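Local coordinates for sugar ABC transporter substrate-binding protein, BlMnBP1 (Bifidobacterium animalis subsp. lactis ATCC 27673, PDB 6I5R) that binds mannobiose and probably passes it and related manno-oligosaccharides to an ABC transporter for uptake, at residues 25-30 with 337-342. Numbering follows the deposited sequence.
Sequences PEIKLG and SMIFVK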
loop_
_atom_site.group_PDB
_atom_site.type_symbol
_atom_site.label_atom_id
_atom_site.label_comp_id
_atom_site.label_asym_id
_atom_site.label_seq_id
_atom_site.Cartn_x
_atom_site.Cartn_y
_atom_site.Cartn_z
ATOM N N PRO A 25 -18.554 -13.979 -8.360
ATOM C CA PRO A 25 -18.910 -13.866 -9.789
ATOM C C PRO A 25 -20.398 -14.111 -10.065
ATOM O O PRO A 25 -20.904 -13.676 -11.115
ATOM C CB PRO A 25 -18.019 -14.924 -10.470
ATOM C CG PRO A 25 -16.871 -15.167 -9.476
ATOM C CD PRO A 25 -17.521 -15.010 -8.113
ATOM N N GLU A 26 -21.096 -14.806 -9.155
ATOM C CA GLU A 26 -22.494 -15.205 -9.304
ATOM C C GLU A 26 -23.462 -14.084 -8.953
ATOM O O GLU A 26 -24.664 -14.207 -9.226
ATOM C CB GLU A 26 -22.752 -16.440 -8.440
ATOM C CG GLU A 26 -22.113 -17.753 -8.963
ATOM C CD GLU A 26 -22.342 -18.959 -8.053
ATOM O OE1 GLU A 26 -22.291 -18.793 -6.811
ATOM O OE2 GLU A 26 -22.581 -20.091 -8.571
ATOM N N ILE A 27 -22.958 -12.980 -8.391
ATOM C CA ILE A 27 -23.802 -11.845 -8.033
ATOM C C ILE A 27 -24.090 -11.041 -9.289
ATOM O O ILE A 27 -23.159 -10.598 -9.976
ATOM C CB ILE A 27 -23.113 -10.977 -6.964
ATOM C CG1 ILE A 27 -22.922 -11.770 -5.679
ATOM C CG2 ILE A 27 -23.906 -9.714 -6.687
ATOM C CD1 ILE A 27 -22.144 -11.021 -4.671
ATOM N N LYS A 28 -25.374 -10.791 -9.542
ATOM C CA LYS A 28 -25.822 -9.870 -10.580
ATOM C C LYS A 28 -26.242 -8.571 -9.916
ATOM O O LYS A 28 -27.363 -8.474 -9.391
ATOM C CB LYS A 28 -26.983 -10.504 -11.336
ATOM C CG LYS A 28 -26.704 -11.882 -12.056
ATOM C CD LYS A 28 -28.077 -12.528 -12.459
ATOM C CE LYS A 28 -27.842 -13.650 -13.469
ATOM N NZ LYS A 28 -29.070 -14.484 -13.721
ATOM N N LEU A 29 -25.341 -7.591 -9.897
ATOM C CA LEU A 29 -25.647 -6.330 -9.229
ATOM C C LEU A 29 -26.933 -5.682 -9.772
ATOM O O LEU A 29 -27.083 -5.464 -10.990
ATOM C CB LEU A 29 -24.486 -5.353 -9.362
ATOM C CG LEU A 29 -23.277 -5.641 -8.547
ATOM C CD1 LEU A 29 -22.147 -4.647 -8.916
ATOM C CD2 LEU A 29 -23.579 -5.554 -7.048
ATOM N N GLY A 30 -27.871 -5.346 -8.861
ATOM C CA GLY A 30 -29.171 -4.823 -9.257
ATOM C C GLY A 30 -30.247 -5.864 -9.290
ATOM O O GLY A 30 -31.429 -5.519 -9.337
ATOM N N SER A 337 -22.874 -7.763 2.332
ATOM C CA SER A 337 -21.517 -7.220 2.314
ATOM C C SER A 337 -20.830 -7.520 0.990
ATOM O O SER A 337 -20.071 -6.692 0.479
ATOM C CB SER A 337 -20.711 -7.802 3.475
ATOM O OG SER A 337 -21.196 -7.371 4.737
ATOM N N MET A 338 -21.073 -8.714 0.431
ATOM C CA MET A 338 -20.419 -9.091 -0.821
ATOM C C MET A 338 -21.000 -8.308 -1.991
ATOM O O MET A 338 -20.273 -7.955 -2.937
ATOM C CB MET A 338 -20.539 -10.604 -1.054
ATOM C CG MET A 338 -19.683 -11.098 -2.198
ATOM S SD MET A 338 -19.634 -12.911 -2.390
ATOM C CE MET A 338 -19.188 -13.513 -0.762
ATOM N N ILE A 339 -22.299 -8.006 -1.922
ATOM C CA ILE A 339 -22.907 -7.090 -2.883
ATOM C C ILE A 339 -22.249 -5.716 -2.814
ATOM O O ILE A 339 -21.875 -5.144 -3.838
ATOM C CB ILE A 339 -24.423 -7.004 -2.640
ATOM C CG1 ILE A 339 -25.040 -8.379 -2.894
ATOM C CG2 ILE A 339 -25.045 -5.927 -3.504
ATOM C CD1 ILE A 339 -26.529 -8.488 -2.567
ATOM N N PHE A 340 -22.081 -5.161 -1.604
ATOM C CA PHE A 340 -21.455 -3.847 -1.494
ATOM C C PHE A 340 -20.008 -3.868 -1.997
ATOM O O PHE A 340 -19.564 -2.929 -2.661
ATOM C CB PHE A 340 -21.517 -3.349 -0.042
ATOM C CG PHE A 340 -20.879 -2.003 0.142
ATOM C CD1 PHE A 340 -21.486 -0.869 -0.371
ATOM C CD2 PHE A 340 -19.671 -1.877 0.794
ATOM C CE1 PHE A 340 -20.894 0.363 -0.259
ATOM C CE2 PHE A 340 -19.067 -0.626 0.920
ATOM C CZ PHE A 340 -19.691 0.488 0.402
ATOM N N VAL A 341 -19.247 -4.915 -1.678
ATOM C CA VAL A 341 -17.880 -4.989 -2.195
ATOM C C VAL A 341 -17.892 -5.042 -3.717
ATOM O O VAL A 341 -17.109 -4.367 -4.394
ATOM C CB VAL A 341 -17.143 -6.203 -1.599
ATOM C CG1 VAL A 341 -15.840 -6.453 -2.341
ATOM C CG2 VAL A 341 -16.873 -5.994 -0.131
ATOM N N LYS A 342 -18.762 -5.858 -4.291
ATOM C CA LYS A 342 -18.778 -5.931 -5.742
ATOM C C LYS A 342 -19.211 -4.602 -6.342
ATOM O O LYS A 342 -18.691 -4.185 -7.386
ATOM C CB LYS A 342 -19.697 -7.053 -6.218
ATOM C CG LYS A 342 -19.620 -7.307 -7.727
ATOM C CD LYS A 342 -20.140 -8.707 -8.099
ATOM C CE LYS A 342 -19.843 -9.071 -9.541
ATOM N NZ LYS A 342 -20.297 -10.461 -9.859
#
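K342 reaches out from its helix between I27 and L29 and ends on the loop backbone, where its NZ donates a hydrogen bond to the carbonyl O of I27 at 2.9 Å. The ammonium lies in the carbonyl plane on a lone pair, with a C=O...N angle of 138°. Its CG stands anti to the backbone N (chi1 -172°), and the chain is extended beyond, a reach that suits the length of lysine. NZ has a second acceptor in the carbonyl O of Y24, whose ring also makes a cation-pi contact with the lysine; together they probably offset the cost of burying the charge. The methylenes are used too: CD lies 3.9 Å from CB of I27. I27 points toward the helix, and its beta-branch lets it divide its contacts, CG2 facing CG1 of I339 and CD1 pressing tightly on CG of M338, at 3.5 Å. The forked end of L29 sets CD2 3.9 Å from CG2 of I339 while CD1 packs by CG and the carbonyl O of K342. An alanine in place of K342 would probably leave the carbonyls of I27 and Y24 without this donor and the Y24 ring without its cation. The contact thus ties the N-terminal loop preceding strand 38-44 to helix 331-346, whose S337 and F340 side chains pack on strands 38-44 and 100-102 in the sheet of this periplasmic-binding-protein fold.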